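Local coordinates for FBP protein (Leishmania major, PDB 5OEZ) that probably hydrolyses fructose 1,6-bisphosphate to fructose 6-phosphate and phosphate, with divalent metal ions as cofactor, and is built as a homotetramer, at residues I79-K82 / A83-S87; D27-L30 / L31-I35; G277-L281 / L282-A286; R158-K161 / G162-V166. One frame throughout, in Å; residues are numbered along the deposited sequence.

Interaction 1. Residues I79-K82 / A83-S87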
ATOM      1  N   ILE C  79     -11.884  20.430  -2.114  1.00 51.16           N
ATOM      2  CA  ILE C  79     -11.929  20.467  -0.651  1.00 52.10           C
ATOM      3  C   ILE C  79     -10.550  20.222  -0.008  1.00 53.69           C
ATOM      4  O   ILE C  79     -10.171  20.911   0.948  1.00 57.67           O
ATOM      5  CB  ILE C  79     -12.938  19.423  -0.113  1.00 61.30           C
ATOM      6  CG1 ILE C  79     -14.369  19.893  -0.390  1.00 62.28           C
ATOM      7  CG2 ILE C  79     -12.770  19.186   1.397  1.00 66.09           C
ATOM      8  CD1 ILE C  79     -15.429  18.823  -0.215  1.00 70.43           C
ATOM      9  N   ALA C  80      -9.827  19.236  -0.536  1.00 50.80           N
ATOM     10  CA  ALA C  80      -8.518  18.850  -0.022  1.00 49.28           C
ATOM     11  C   ALA C  80      -7.500  19.959  -0.184  1.00 50.54           C
ATOM     12  O   ALA C  80      -6.900  20.410   0.796  1.00 61.19           O
ATOM     13  CB  ALA C  80      -8.030  17.596  -0.724  1.00 47.81           C
ATOM     14  N   PHE C  81      -7.329  20.424  -1.416  1.00 53.16           N
ATOM     15  CA  PHE C  81      -6.415  21.543  -1.680  1.00 49.41           C
ATOM     16  C   PHE C  81      -6.692  22.750  -0.790  1.00 50.88           C
ATOM     17  O   PHE C  81      -5.763  23.314  -0.224  1.00 51.72           O
ATOM     18  CB  PHE C  81      -6.441  21.966  -3.140  1.00 46.35           C
ATOM     19  CG  PHE C  81      -5.365  21.332  -3.975  1.00 43.98           C
ATOM     20  CD1 PHE C  81      -4.075  21.816  -3.930  1.00 40.74           C
ATOM     21  CD2 PHE C  81      -5.656  20.275  -4.833  1.00 46.05           C
ATOM     22  CE1 PHE C  81      -3.075  21.244  -4.704  1.00 44.77           C
ATOM     23  CE2 PHE C  81      -4.669  19.702  -5.617  1.00 44.12           C
ATOM     24  CZ  PHE C  81      -3.373  20.186  -5.553  1.00 44.95           C
ATOM     25  N   LYS C  82      -7.954  23.125  -0.652  1.00 53.01           N
ATOM     26  CA  LYS C  82      -8.305  24.305   0.140  1.00 58.13           C
ATOM     27  C   LYS C  82      -8.026  24.122   1.609  1.00 56.86           C
ATOM     28  O   LYS C  82      -7.531  25.040   2.259  1.00 57.14           O
ATOM     29  CB  LYS C  82      -9.774  24.699  -0.047  1.00 58.53           C
ATOM     30  CG  LYS C  82     -10.097  25.191  -1.437  1.00 61.02           C
ATOM     31  CD  LYS C  82     -11.499  25.788  -1.579  1.00 64.34           C
ATOM     32  CE  LYS C  82     -12.602  25.094  -0.801  1.00 73.43           C
ATOM     33  NZ  LYS C  82     -13.899  25.693  -1.220  1.00 79.64           N
ATOM     34  N   ALA C  83      -8.361  22.946   2.137  1.00 55.83           N
ATOM     35  CA  ALA C  83      -8.218  22.694   3.568  1.00 51.62           C
ATOM     36  C   ALA C  83      -6.755  22.715   3.991  1.00 53.36           C
ATOM     37  O   ALA C  83      -6.386  23.383   4.966  1.00 58.36           O
ATOM     38  CB  ALA C  83      -8.854  21.374   3.941  1.00 52.34           C
ATOM     39  N   TYR C  84      -5.918  22.020   3.235  1.00 46.86           N
ATOM     40  CA  TYR C  84      -4.513  21.944   3.560  1.00 44.88           C
ATOM     41  C   TYR C  84      -3.766  23.250   3.281  1.00 46.64           C
ATOM     42  O   TYR C  84      -2.896  23.629   4.062  1.00 55.67           O
ATOM     43  CB  TYR C  84      -3.861  20.724   2.868  1.00 46.17           C
ATOM     44  CG  TYR C  84      -4.417  19.399   3.389  1.00 48.50           C
ATOM     45  CD1 TYR C  84      -4.284  19.051   4.730  1.00 49.57           C
ATOM     46  CD2 TYR C  84      -5.094  18.508   2.549  1.00 49.52           C
ATOM     47  CE1 TYR C  84      -4.814  17.864   5.216  1.00 53.33           C
ATOM     48  CE2 TYR C  84      -5.620  17.315   3.028  1.00 48.62           C
ATOM     49  CZ  TYR C  84      -5.468  16.996   4.359  1.00 52.05           C
ATOM     50  OH  TYR C  84      -5.984  15.829   4.852  1.00 58.70           O
ATOM     51  N   LEU C  85      -4.098  23.947   2.193  1.00 52.68           N
ATOM     52  CA  LEU C  85      -3.430  25.222   1.871  1.00 48.91           C
ATOM     53  C   LEU C  85      -3.781  26.312   2.871  1.00 51.47           C
ATOM     54  O   LEU C  85      -2.895  27.023   3.323  1.00 52.29           O
ATOM     55  CB  LEU C  85      -3.742  25.696   0.451  1.00 53.23           C
ATOM     56  CG  LEU C  85      -3.098  24.908  -0.690  1.00 51.94           C
ATOM     57  CD1 LEU C  85      -3.747  25.261  -2.016  1.00 60.35           C
ATOM     58  CD2 LEU C  85      -1.602  25.159  -0.755  1.00 54.04           C
ATOM     59  N   LEU C  86      -5.052  26.433   3.228  1.00 54.08           N
ATOM     60  CA  LEU C  86      -5.470  27.448   4.200  1.00 58.95           C
ATOM     61  C   LEU C  86      -4.866  27.221   5.589  1.00 64.38           C
ATOM     62  O   LEU C  86      -4.538  28.184   6.269  1.00 71.16           O
ATOM     63  CB  LEU C  86      -7.001  27.551   4.272  1.00 61.49           C
ATOM     64  CG  LEU C  86      -7.684  28.149   3.024  1.00 72.98           C
ATOM     65  CD1 LEU C  86      -9.204  28.004   3.112  1.00 74.42           C
ATOM     66  CD2 LEU C  86      -7.301  29.611   2.796  1.00 69.44           C
ATOM     67  N   SER C  87      -4.698  25.961   5.990  1.00 61.92           N
ATOM     68  CA  SER C  87      -4.105  25.648   7.291  1.00 59.62           C
ATOM     69  C   SER C  87      -2.580  25.691   7.288  1.00 54.25           C
ATOM     70  O   SER C  87      -1.972  25.573   8.341  1.00 58.44           O
ATOM     71  CB  SER C  87      -4.607  24.286   7.818  1.00 60.39           C
ATOM     72  OG  SER C  87      -3.993  23.189   7.139  1.00 64.87           O
TER

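Interaction 2. Residues D27-L30 / L31-I35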
ATOM      1  N   ASP C  27       8.200  29.715   4.699  1.00 73.40           N
ATOM      2  CA  ASP C  27       6.835  29.730   4.168  1.00 67.94           C
ATOM      3  C   ASP C  27       6.684  28.753   2.998  1.00 56.37           C
ATOM      4  O   ASP C  27       5.699  28.029   2.910  1.00 58.84           O
ATOM      5  CB  ASP C  27       6.433  31.142   3.697  1.00 76.94           C
ATOM      6  CG  ASP C  27       5.820  31.995   4.809  1.00 98.71           C
ATOM      7  OD1 ASP C  27       6.304  31.922   5.963  1.00107.44           O
ATOM      8  OD2 ASP C  27       4.850  32.746   4.513  1.00 99.22           O
ATOM      9  N   PHE C  28       7.678  28.708   2.122  1.00 52.76           N
ATOM     10  CA  PHE C  28       7.578  27.912   0.903  1.00 56.97           C
ATOM     11  C   PHE C  28       7.569  26.409   1.214  1.00 51.11           C
ATOM     12  O   PHE C  28       6.852  25.633   0.565  1.00 54.71           O
ATOM     13  CB  PHE C  28       8.698  28.273  -0.096  1.00 54.60           C
ATOM     14  CG  PHE C  28       8.519  27.648  -1.456  1.00 52.58           C
ATOM     15  CD1 PHE C  28       7.417  27.958  -2.228  1.00 53.27           C
ATOM     16  CD2 PHE C  28       9.449  26.741  -1.957  1.00 50.26           C
ATOM     17  CE1 PHE C  28       7.236  27.371  -3.471  1.00 55.03           C
ATOM     18  CE2 PHE C  28       9.277  26.152  -3.192  1.00 52.69           C
ATOM     19  CZ  PHE C  28       8.169  26.470  -3.957  1.00 53.18           C
ATOM     20  N   THR C  29       8.369  26.007   2.192  1.00 51.20           N
ATOM     21  CA  THR C  29       8.388  24.636   2.664  1.00 46.08           C
ATOM     22  C   THR C  29       7.008  24.209   3.158  1.00 43.66           C
ATOM     23  O   THR C  29       6.521  23.130   2.798  1.00 42.70           O
ATOM     24  CB  THR C  29       9.445  24.486   3.767  1.00 51.08           C
ATOM     25  OG1 THR C  29      10.728  24.777   3.213  1.00 49.49           O
ATOM     26  CG2 THR C  29       9.490  23.063   4.333  1.00 55.90           C
ATOM     27  N   LEU C  30       6.384  25.043   3.985  1.00 44.99           N
ATOM     28  CA  LEU C  30       5.055  24.728   4.502  1.00 48.28           C
ATOM     29  C   LEU C  30       4.037  24.651   3.376  1.00 54.29           C
ATOM     30  O   LEU C  30       3.191  23.755   3.375  1.00 54.78           O
ATOM     31  CB  LEU C  30       4.610  25.721   5.580  1.00 52.57           C
ATOM     32  CG  LEU C  30       5.454  25.830   6.858  1.00 57.53           C
ATOM     33  CD1 LEU C  30       4.729  26.671   7.904  1.00 58.13           C
ATOM     34  CD2 LEU C  30       5.810  24.473   7.428  1.00 60.41           C
ATOM     35  N   LEU C  31       4.131  25.565   2.405  1.00 49.28           N
ATOM     36  CA  LEU C  31       3.267  25.509   1.227  1.00 48.55           C
ATOM     37  C   LEU C  31       3.408  24.170   0.478  1.00 42.94           C
ATOM     38  O   LEU C  31       2.421  23.530   0.149  1.00 39.18           O
ATOM     39  CB  LEU C  31       3.577  26.661   0.273  1.00 52.40           C
ATOM     40  CG  LEU C  31       2.698  26.774  -0.975  1.00 52.37           C
ATOM     41  CD1 LEU C  31       1.342  27.325  -0.581  1.00 64.22           C
ATOM     42  CD2 LEU C  31       3.343  27.688  -2.006  1.00 57.05           C
ATOM     43  N   MET C  32       4.638  23.768   0.202  1.00 42.84           N
ATOM     44  CA  MET C  32       4.878  22.526  -0.515  1.00 45.34           C
ATOM     45  C   MET C  32       4.482  21.289   0.278  1.00 46.80           C
ATOM     46  O   MET C  32       4.099  20.298  -0.328  1.00 52.75           O
ATOM     47  CB  MET C  32       6.318  22.432  -1.025  1.00 45.31           C
ATOM     48  CG  MET C  32       6.644  23.447  -2.119  1.00 55.27           C
ATOM     49  SD  MET C  32       5.457  23.484  -3.482  1.00 55.15           S
ATOM     50  CE  MET C  32       5.313  21.743  -3.947  1.00 59.24           C
ATOM     51  N   MET C  33       4.560  21.345   1.611  1.00 52.39           N
ATOM     52  CA  MET C  33       4.001  20.269   2.443  1.00 50.22           C
ATOM     53  C   MET C  33       2.522  20.129   2.218  1.00 46.78           C
ATOM     54  O   MET C  33       2.006  19.008   2.090  1.00 50.93           O
ATOM     55  CB  MET C  33       4.171  20.529   3.937  1.00 57.52           C
ATOM     56  CG  MET C  33       5.083  19.580   4.663  1.00 82.10           C
ATOM     57  SD  MET C  33       6.659  20.344   5.050  1.00111.25           S
ATOM     58  CE  MET C  33       6.401  21.741   6.118  1.00 91.84           C
ATOM     59  N   ALA C  34       1.828  21.266   2.251  1.00 43.85           N
ATOM     60  CA  ALA C  34       0.385  21.271   2.067  1.00 42.45           C
ATOM     61  C   ALA C  34      -0.018  20.706   0.683  1.00 40.00           C
ATOM     62  O   ALA C  34      -0.983  19.936   0.577  1.00 39.12           O
ATOM     63  CB  ALA C  34      -0.161  22.669   2.277  1.00 45.76           C
ATOM     64  N   ILE C  35       0.737  21.063  -0.353  1.00 41.47           N
ATOM     65  CA  ILE C  35       0.481  20.569  -1.710  1.00 43.51           C
ATOM     66  C   ILE C  35       0.734  19.066  -1.829  1.00 48.46           C
ATOM     67  O   ILE C  35      -0.041  18.344  -2.470  1.00 48.92           O
ATOM     68  CB  ILE C  35       1.296  21.361  -2.758  1.00 43.16           C
ATOM     69  CG1 ILE C  35       0.733  22.789  -2.867  1.00 50.29           C
ATOM     70  CG2 ILE C  35       1.233  20.702  -4.131  1.00 42.85           C
ATOM     71  CD1 ILE C  35       1.507  23.726  -3.767  1.00 46.60           C
TER

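Interaction 3. Residues G277-L281 / L282-A286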
ATOM      1  N   GLY C 277     -10.081  31.029 -26.787  1.00 59.84           N
ATOM      2  CA  GLY C 277      -9.264  29.835 -26.558  1.00 58.88           C
ATOM      3  C   GLY C 277      -9.882  28.984 -25.468  1.00 52.74           C
ATOM      4  O   GLY C 277     -10.954  29.319 -24.987  1.00 58.35           O
ATOM      5  N   LYS C 278      -9.244  27.866 -25.118  1.00 49.05           N
ATOM      6  CA  LYS C 278      -9.828  26.871 -24.214  1.00 55.08           C
ATOM      7  C   LYS C 278      -9.275  26.960 -22.804  1.00 55.26           C
ATOM      8  O   LYS C 278     -10.050  26.944 -21.872  1.00 55.05           O
ATOM      9  CB  LYS C 278      -9.603  25.464 -24.771  1.00 64.39           C
ATOM     10  CG  LYS C 278     -10.192  24.298 -24.002  1.00 79.00           C
ATOM     11  CD  LYS C 278     -10.097  23.106 -24.939  1.00 91.16           C
ATOM     12  CE  LYS C 278     -10.738  21.867 -24.335  1.00 86.21           C
ATOM     13  NZ  LYS C 278     -12.158  22.054 -23.905  1.00 88.90           N
ATOM     14  N   LEU C 279      -7.963  27.136 -22.657  1.00 42.27           N
ATOM     15  CA  LEU C 279      -7.339  27.070 -21.374  1.00 49.15           C
ATOM     16  C   LEU C 279      -7.389  28.397 -20.655  1.00 48.62           C
ATOM     17  O   LEU C 279      -7.220  29.463 -21.253  1.00 56.04           O
ATOM     18  CB  LEU C 279      -5.888  26.619 -21.494  1.00 53.92           C
ATOM     19  CG  LEU C 279      -5.583  25.245 -22.071  1.00 63.33           C
ATOM     20  CD1 LEU C 279      -4.154  24.858 -21.732  1.00 61.47           C
ATOM     21  CD2 LEU C 279      -6.554  24.173 -21.611  1.00 75.32           C
ATOM     22  N   ARG C 280      -7.643  28.296 -19.357  1.00 49.14           N
ATOM     23  CA  ARG C 280      -7.583  29.430 -18.455  1.00 56.20           C
ATOM     24  C   ARG C 280      -6.125  29.808 -18.179  1.00 51.59           C
ATOM     25  O   ARG C 280      -5.309  28.936 -17.909  1.00 51.25           O
ATOM     26  CB  ARG C 280      -8.306  29.105 -17.152  1.00 56.92           C
ATOM     27  CG  ARG C 280      -9.779  29.413 -17.243  1.00 77.03           C
ATOM     28  CD  ARG C 280     -10.597  28.985 -16.023  1.00 92.26           C
ATOM     29  NE  ARG C 280     -11.876  28.265 -16.379  1.00 93.95           N
ATOM     30  CZ  ARG C 280     -11.967  27.008 -16.842  1.00 87.77           C
ATOM     31  NH1 ARG C 280     -10.877  26.289 -17.035  1.00 95.42           N
ATOM     32  NH2 ARG C 280     -13.155  26.452 -17.133  1.00 86.36           N
ATOM     33  N   LEU C 281      -5.826  31.096 -18.297  1.00 49.71           N
ATOM     34  CA  LEU C 281      -4.474  31.632 -18.121  1.00 44.70           C
ATOM     35  C   LEU C 281      -3.874  31.401 -16.732  1.00 42.46           C
ATOM     36  O   LEU C 281      -2.806  30.817 -16.614  1.00 47.12           O
ATOM     37  CB  LEU C 281      -4.478  33.133 -18.410  1.00 45.79           C
ATOM     38  CG  LEU C 281      -3.148  33.869 -18.320  1.00 50.36           C
ATOM     39  CD1 LEU C 281      -2.183  33.344 -19.357  1.00 57.27           C
ATOM     40  CD2 LEU C 281      -3.370  35.346 -18.515  1.00 55.61           C
ATOM     41  N   LEU C 282      -4.572  31.839 -15.691  1.00 42.44           N
ATOM     42  CA  LEU C 282      -4.046  31.765 -14.331  1.00 52.93           C
ATOM     43  C   LEU C 282      -3.904  30.355 -13.776  1.00 52.33           C
ATOM     44  O   LEU C 282      -2.903  30.033 -13.127  1.00 58.14           O
ATOM     45  CB  LEU C 282      -4.936  32.532 -13.363  1.00 54.89           C
ATOM     46  CG  LEU C 282      -4.669  34.023 -13.200  1.00 62.51           C
ATOM     47  CD1 LEU C 282      -5.568  34.588 -12.111  1.00 69.01           C
ATOM     48  CD2 LEU C 282      -3.216  34.336 -12.863  1.00 60.73           C
ATOM     49  N   TYR C 283      -4.919  29.537 -14.017  1.00 46.69           N
ATOM     50  CA  TYR C 283      -5.024  28.243 -13.379  1.00 48.53           C
ATOM     51  C   TYR C 283      -4.254  27.122 -14.096  1.00 47.57           C
ATOM     52  O   TYR C 283      -3.848  26.164 -13.446  1.00 57.02           O
ATOM     53  CB  TYR C 283      -6.491  27.853 -13.247  1.00 50.65           C
ATOM     54  CG  TYR C 283      -7.337  28.882 -12.541  1.00 52.05           C
ATOM     55  CD1 TYR C 283      -7.367  28.963 -11.147  1.00 57.10           C
ATOM     56  CD2 TYR C 283      -8.129  29.752 -13.254  1.00 53.16           C
ATOM     57  CE1 TYR C 283      -8.162  29.906 -10.503  1.00 55.21           C
ATOM     58  CE2 TYR C 283      -8.920  30.691 -12.619  1.00 61.77           C
ATOM     59  CZ  TYR C 283      -8.931  30.761 -11.243  1.00 52.29           C
ATOM     60  OH  TYR C 283      -9.720  31.695 -10.633  1.00 64.81           O
ATOM     61  N   GLU C 284      -4.074  27.242 -15.419  1.00 49.95           N
ATOM     62  CA  GLU C 284      -3.535  26.172 -16.275  1.00 44.86           C
ATOM     63  C   GLU C 284      -2.414  26.651 -17.194  1.00 45.63           C
ATOM     64  O   GLU C 284      -1.305  26.133 -17.123  1.00 49.46           O
ATOM     65  CB  GLU C 284      -4.642  25.551 -17.146  1.00 45.93           C
ATOM     66  CG  GLU C 284      -5.808  24.961 -16.359  1.00 59.54           C
ATOM     67  CD  GLU C 284      -7.046  24.667 -17.204  1.00 71.19           C
ATOM     68  OE1 GLU C 284      -7.278  25.327 -18.245  1.00 73.68           O
ATOM     69  OE2 GLU C 284      -7.819  23.767 -16.810  1.00101.32           O
ATOM     70  N   ALA C 285      -2.704  27.599 -18.084  1.00 40.40           N
ATOM     71  CA  ALA C 285      -1.743  27.953 -19.136  1.00 44.24           C
ATOM     72  C   ALA C 285      -0.447  28.611 -18.614  1.00 35.91           C
ATOM     73  O   ALA C 285       0.640  28.216 -19.013  1.00 40.59           O
ATOM     74  CB  ALA C 285      -2.408  28.830 -20.189  1.00 42.94           C
ATOM     75  N   ALA C 286      -0.556  29.597 -17.736  1.00 36.15           N
ATOM     76  CA  ALA C 286       0.651  30.271 -17.192  1.00 37.07           C
ATOM     77  C   ALA C 286       1.550  29.360 -16.324  1.00 32.20           C
ATOM     78  O   ALA C 286       2.754  29.326 -16.530  1.00 32.78           O
ATOM     79  CB  ALA C 286       0.276  31.545 -16.437  1.00 38.58           C
TER

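Interaction 4. Residues R158-K161 / G162-V166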
ATOM      1  N   ARG C 158      -4.630  42.008 -11.229  1.00 69.58           N
ATOM      2  CA  ARG C 158      -4.510  42.891 -12.402  1.00 75.96           C
ATOM      3  C   ARG C 158      -3.127  43.544 -12.585  1.00 74.05           C
ATOM      4  O   ARG C 158      -2.775  43.938 -13.690  1.00 71.33           O
ATOM      5  CB  ARG C 158      -5.590  43.982 -12.387  1.00 79.61           C
ATOM      6  CG  ARG C 158      -6.961  43.482 -12.891  1.00 81.26           C
ATOM      7  CD  ARG C 158      -8.052  44.246 -12.132  1.00 83.74           C
ATOM      8  NE  ARG C 158      -9.459  43.851 -12.281  1.00 81.61           N
ATOM      9  CZ  ARG C 158     -10.447  44.222 -11.456  1.00 87.27           C
ATOM     10  NH1 ARG C 158     -10.244  45.025 -10.407  1.00 83.76           N
ATOM     11  NH2 ARG C 158     -11.683  43.777 -11.685  1.00100.85           N
ATOM     12  N   MET C 159      -2.362  43.686 -11.504  1.00 80.13           N
ATOM     13  CA  MET C 159      -0.990  44.207 -11.576  1.00 89.13           C
ATOM     14  C   MET C 159       0.073  43.149 -11.927  1.00 80.99           C
ATOM     15  O   MET C 159       1.208  43.515 -12.225  1.00 97.07           O
ATOM     16  CB  MET C 159      -0.613  44.879 -10.248  1.00101.42           C
ATOM     17  CG  MET C 159      -1.473  46.084  -9.883  1.00120.26           C
ATOM     18  SD  MET C 159      -0.748  47.102  -8.570  1.00126.81           S
ATOM     19  CE  MET C 159      -0.335  45.854  -7.360  1.00 98.58           C
ATOM     20  N   LEU C 160      -0.282  41.863 -11.908  1.00 73.32           N
ATOM     21  CA  LEU C 160       0.694  40.776 -12.081  1.00 77.58           C
ATOM     22  C   LEU C 160       0.753  40.210 -13.494  1.00 69.37           C
ATOM     23  O   LEU C 160      -0.175  40.392 -14.289  1.00 83.90           O
ATOM     24  CB  LEU C 160       0.392  39.649 -11.088  1.00 84.49           C
ATOM     25  CG  LEU C 160       0.491  40.046  -9.607  1.00 94.64           C
ATOM     26  CD1 LEU C 160      -0.015  38.915  -8.730  1.00 87.02           C
ATOM     27  CD2 LEU C 160       1.913  40.439  -9.216  1.00 93.32           C
ATOM     28  N   LYS C 161       1.866  39.549 -13.801  1.00 62.84           N
ATOM     29  CA  LYS C 161       2.023  38.768 -15.038  1.00 72.99           C
ATOM     30  C   LYS C 161       2.642  37.421 -14.704  1.00 67.28           C
ATOM     31  O   LYS C 161       3.186  37.230 -13.612  1.00 56.78           O
ATOM     32  CB  LYS C 161       2.926  39.481 -16.048  1.00 86.30           C
ATOM     33  CG  LYS C 161       2.341  40.735 -16.686  1.00 93.30           C
ATOM     34  CD  LYS C 161       3.208  41.181 -17.867  1.00 93.36           C
ATOM     35  CE  LYS C 161       2.576  42.315 -18.712  1.00107.94           C
ATOM     36  NZ  LYS C 161       3.462  43.415 -19.195  1.00121.60           N
ATOM     37  N   GLY C 162       2.582  36.498 -15.659  1.00 52.40           N
ATOM     38  CA  GLY C 162       3.244  35.209 -15.532  1.00 54.03           C
ATOM     39  C   GLY C 162       4.738  35.299 -15.252  1.00 55.03           C
ATOM     40  O   GLY C 162       5.293  34.429 -14.587  1.00 48.91           O
ATOM     41  N   THR C 163       5.381  36.362 -15.736  1.00 52.29           N
ATOM     42  CA  THR C 163       6.811  36.588 -15.523  1.00 49.54           C
ATOM     43  C   THR C 163       7.173  36.892 -14.063  1.00 52.91           C
ATOM     44  O   THR C 163       8.339  36.777 -13.706  1.00 56.43           O
ATOM     45  CB  THR C 163       7.356  37.721 -16.438  1.00 50.60           C
ATOM     46  OG1 THR C 163       6.515  38.872 -16.329  1.00 57.73           O
ATOM     47  CG2 THR C 163       7.386  37.269 -17.897  1.00 47.92           C
ATOM     48  N   ASP C 164       6.188  37.275 -13.241  1.00 56.88           N
ATOM     49  CA  ASP C 164       6.347  37.496 -11.783  1.00 55.71           C
ATOM     50  C   ASP C 164       6.109  36.233 -10.928  1.00 59.83           C
ATOM     51  O   ASP C 164       6.242  36.270  -9.703  1.00 63.73           O
ATOM     52  CB  ASP C 164       5.342  38.558 -11.312  1.00 68.07           C
ATOM     53  CG  ASP C 164       5.518  39.894 -12.019  1.00 82.97           C
ATOM     54  OD1 ASP C 164       6.636  40.443 -11.935  1.00 76.45           O
ATOM     55  OD2 ASP C 164       4.540  40.394 -12.638  1.00 85.79           O
ATOM     56  N   MET C 165       5.716  35.138 -11.572  1.00 53.85           N
ATOM     57  CA  MET C 165       5.371  33.902 -10.886  1.00 61.12           C
ATOM     58  C   MET C 165       6.641  33.324 -10.244  1.00 52.48           C
ATOM     59  O   MET C 165       7.647  33.147 -10.913  1.00 53.27           O
ATOM     60  CB  MET C 165       4.741  32.914 -11.891  1.00 50.51           C
ATOM     61  CG  MET C 165       3.860  31.818 -11.312  1.00 63.99           C
ATOM     62  SD  MET C 165       3.302  30.575 -12.523  1.00 54.76           S
ATOM     63  CE  MET C 165       3.054  31.582 -13.977  1.00 58.34           C
ATOM     64  N   VAL C 166       6.585  33.040  -8.950  1.00 46.85           N
ATOM     65  CA  VAL C 166       7.752  32.481  -8.245  1.00 47.95           C
ATOM     66  C   VAL C 166       7.844  30.946  -8.285  1.00 50.24           C
ATOM     67  O   VAL C 166       8.937  30.413  -8.165  1.00 45.63           O
ATOM     68  CB  VAL C 166       7.874  32.943  -6.789  1.00 48.58           C
ATOM     69  CG1 VAL C 166       7.836  34.459  -6.712  1.00 47.39           C
ATOM     70  CG2 VAL C 166       6.798  32.309  -5.939  1.00 50.48           C
TER

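Interaction 1. Residues I79-K82 / A83-S87
A83 makes the first of four consecutive alpha-helical i to i+4 hydrogen bonds in helix 72-87, A83 N to I79 O at 3.0 Å. Its methyl group lies against the same carbonyl oxygen, and T8 of the second subunit packs on both residues. One residue further, Y84 N meets A80 O at 3.1 Å in an almost straight bond, the N-H...O angle being 175°. The Y84 side chain also turns back over the previous turn: with CG anti to the carbonyl carbon (chi1 -65°), its ring reaches A80 O obliquely, CD2 lying 3.2 Å from that oxygen. Its hydroxyl is hydrogen-bonded to P9 O of the second subunit.

L85 belongs to the inner face. Its N is 3.0 Å from F81 O, and the two side chains run side by side in the same direction, L85 CD1 standing 4.0 Å from F81 CD1, at the ring edge and near its plane. Both reach strand 113-121, where F81 meets the ring of F117. For L86 the same bond follows, with L86 N 3.0 Å from K82 O, while K82 carries its ammonium group away to a salt bridge with E99. S87, hydrogen-bonded through OG to Q14 of the second subunit, also has OG 3.2 Å from A83 O and 3.3 Å from Y84 O; both are weak, and which of the two oxygens the hydroxyl serves is not settled.

Interaction 2. Residues D27-L30 / L31-I35
A Met-aromatic contact between F28 and M32 marks the first turns of helix 27-47, where D27, F28 and T29 belong to the AMP site seen in another structure of this enzyme. M32 CG sits over one face of the F28 ring, 4.0 Å from its centroid and only 19° off the normal, a CH-pi approach displaced toward the rim. The bend at chi2 (-50°) then carries SD to 4.7 Å from the same centroid, in an oblique position. The phenyl group is placed for this by a first torsion that sets CG opposite the backbone N (chi1 -171°). L31 approaches the ring obliquely, its CD2 4.1 Å from F28 CD1.

On another side of the helix the methyl of T29 neighbours the thioether of M33, whose modelled placement is doubtful, near the place where M33 meets M33 of the second subunit. The backbone adds four regular helical bonds, among them M32 N to F28 O at 2.9 Å.

F28 also packs on I16 and Y113, two further AMP-site residues. Dispersion and the polarisable sulfur therefore probably help to hold the F28 ring in the AMP pocket.

Interaction 3. Residues G277-L281 / L282-A286
R280 meets the ring of Y283 at the junction of strand 279-280 and helix 281-294, its CB approaching the ring edge in plane and its CD coming in obliquely, 3.8 Å from Y283 CD2. L282 CB lies 4.2 Å above one face of that ring, offset toward the rim, and the ring of H315 also meets it. The second flat pair is the R280 guanidinium and the E284 carboxylate, whose planes are 72° apart. OE1 of E284 stands at the guanidinium edge, but the salt bridge is long, with R280 NH1 3.9 Å from E284 OE1; the closer tie of this arginine runs to E97.

R280 leaves the short strand and occupies the N-cap position of the helix, which starts with a wider pi-type turn. E284 folds back along the strand, its chi1 of -58° putting CG beside its own backbone N, and OE1 takes the amide of R280, R280 N to E284 OE1 being 3.2 Å. That donor comes from the anti side, 30° out of the carboxylate plane. L279 crosses the carboxylate arm at about a right angle, its CD2 3.6 Å from E284 OE1.

E284 binds manganese in another structure of this enzyme. Here, with no metal in the site, its OE2 lies close to the carboxylates of E97 and D118, and the R280 guanidinium, bridged to E97, stands beside this cluster. R280 O accepts from both E284 N and A285 N, and the wide turn continues with A286 N 2.8 Å from L281 O, in the carbonyl plane.

Interaction 4. Residues R158-K161 / G162-V166
K161 and D164 are joined by two hydrogen bonds of opposite sense, closing a tight turn round the short 3-10 segment 162-164 in the loop between helix 150-158 and strand 167-173. The first uses a side chain: K161 N lies 3.0 Å from D164 OD2 and meets the anti lone pair, directed away from OD1. A first torsion of -59° sets the aspartate CG beside its own backbone N, so that the carboxylate doubles back to the amide three residues earlier. The second bond is purely backbone, D164 N to K161 O at 3.0 Å, yet the donor stands well above the carbonyl plane, 55° out of it. The same oxygen also accepts the indole N-H of W139 on strand 132-140. M165 N to G162 O at 3.1 Å carries the winding one residue on.

Looser van der Waals contacts surround the bonded pair: L160 CD2 is 4.3 Å from D164 OD2, while the leucine side chain rests on W139 and P142.

Beyond the turn, V166 pairs through its backbone with V138 of strand 132-140, and M165 packs on W139 as well as on A286 and M290 of helix 281-294. The turn thus delivers the chain from helix to sheet while setting a methionine against the C-terminal part. Within the turn itself, the threonine hydroxyl faces the base of the lysine side chain, and T163 OG1 lies 3.7 Å from K161 CB.

In the fold
Along the chain the order is interaction 2, interaction 1, interaction 4 and interaction 3. Helices 27-47 and 72-87 bring interactions 2 and 1 together, centres about 11 Å apart, with L85 packed on L31 and I35; both touch the second subunit, so the AMP-site helix and its neighbour belong to an interface of the tetramer. Interaction 3 stands about 22 to 23 Å from both, centre to centre, and contributes E284 to the metal site. Interaction 4 lies about 14 Å from interaction 3 and touches it, M165 meeting A286 across the N- and C-terminal family regions. Allosteric and metal sites are thus separate places within one continuous packed subunit.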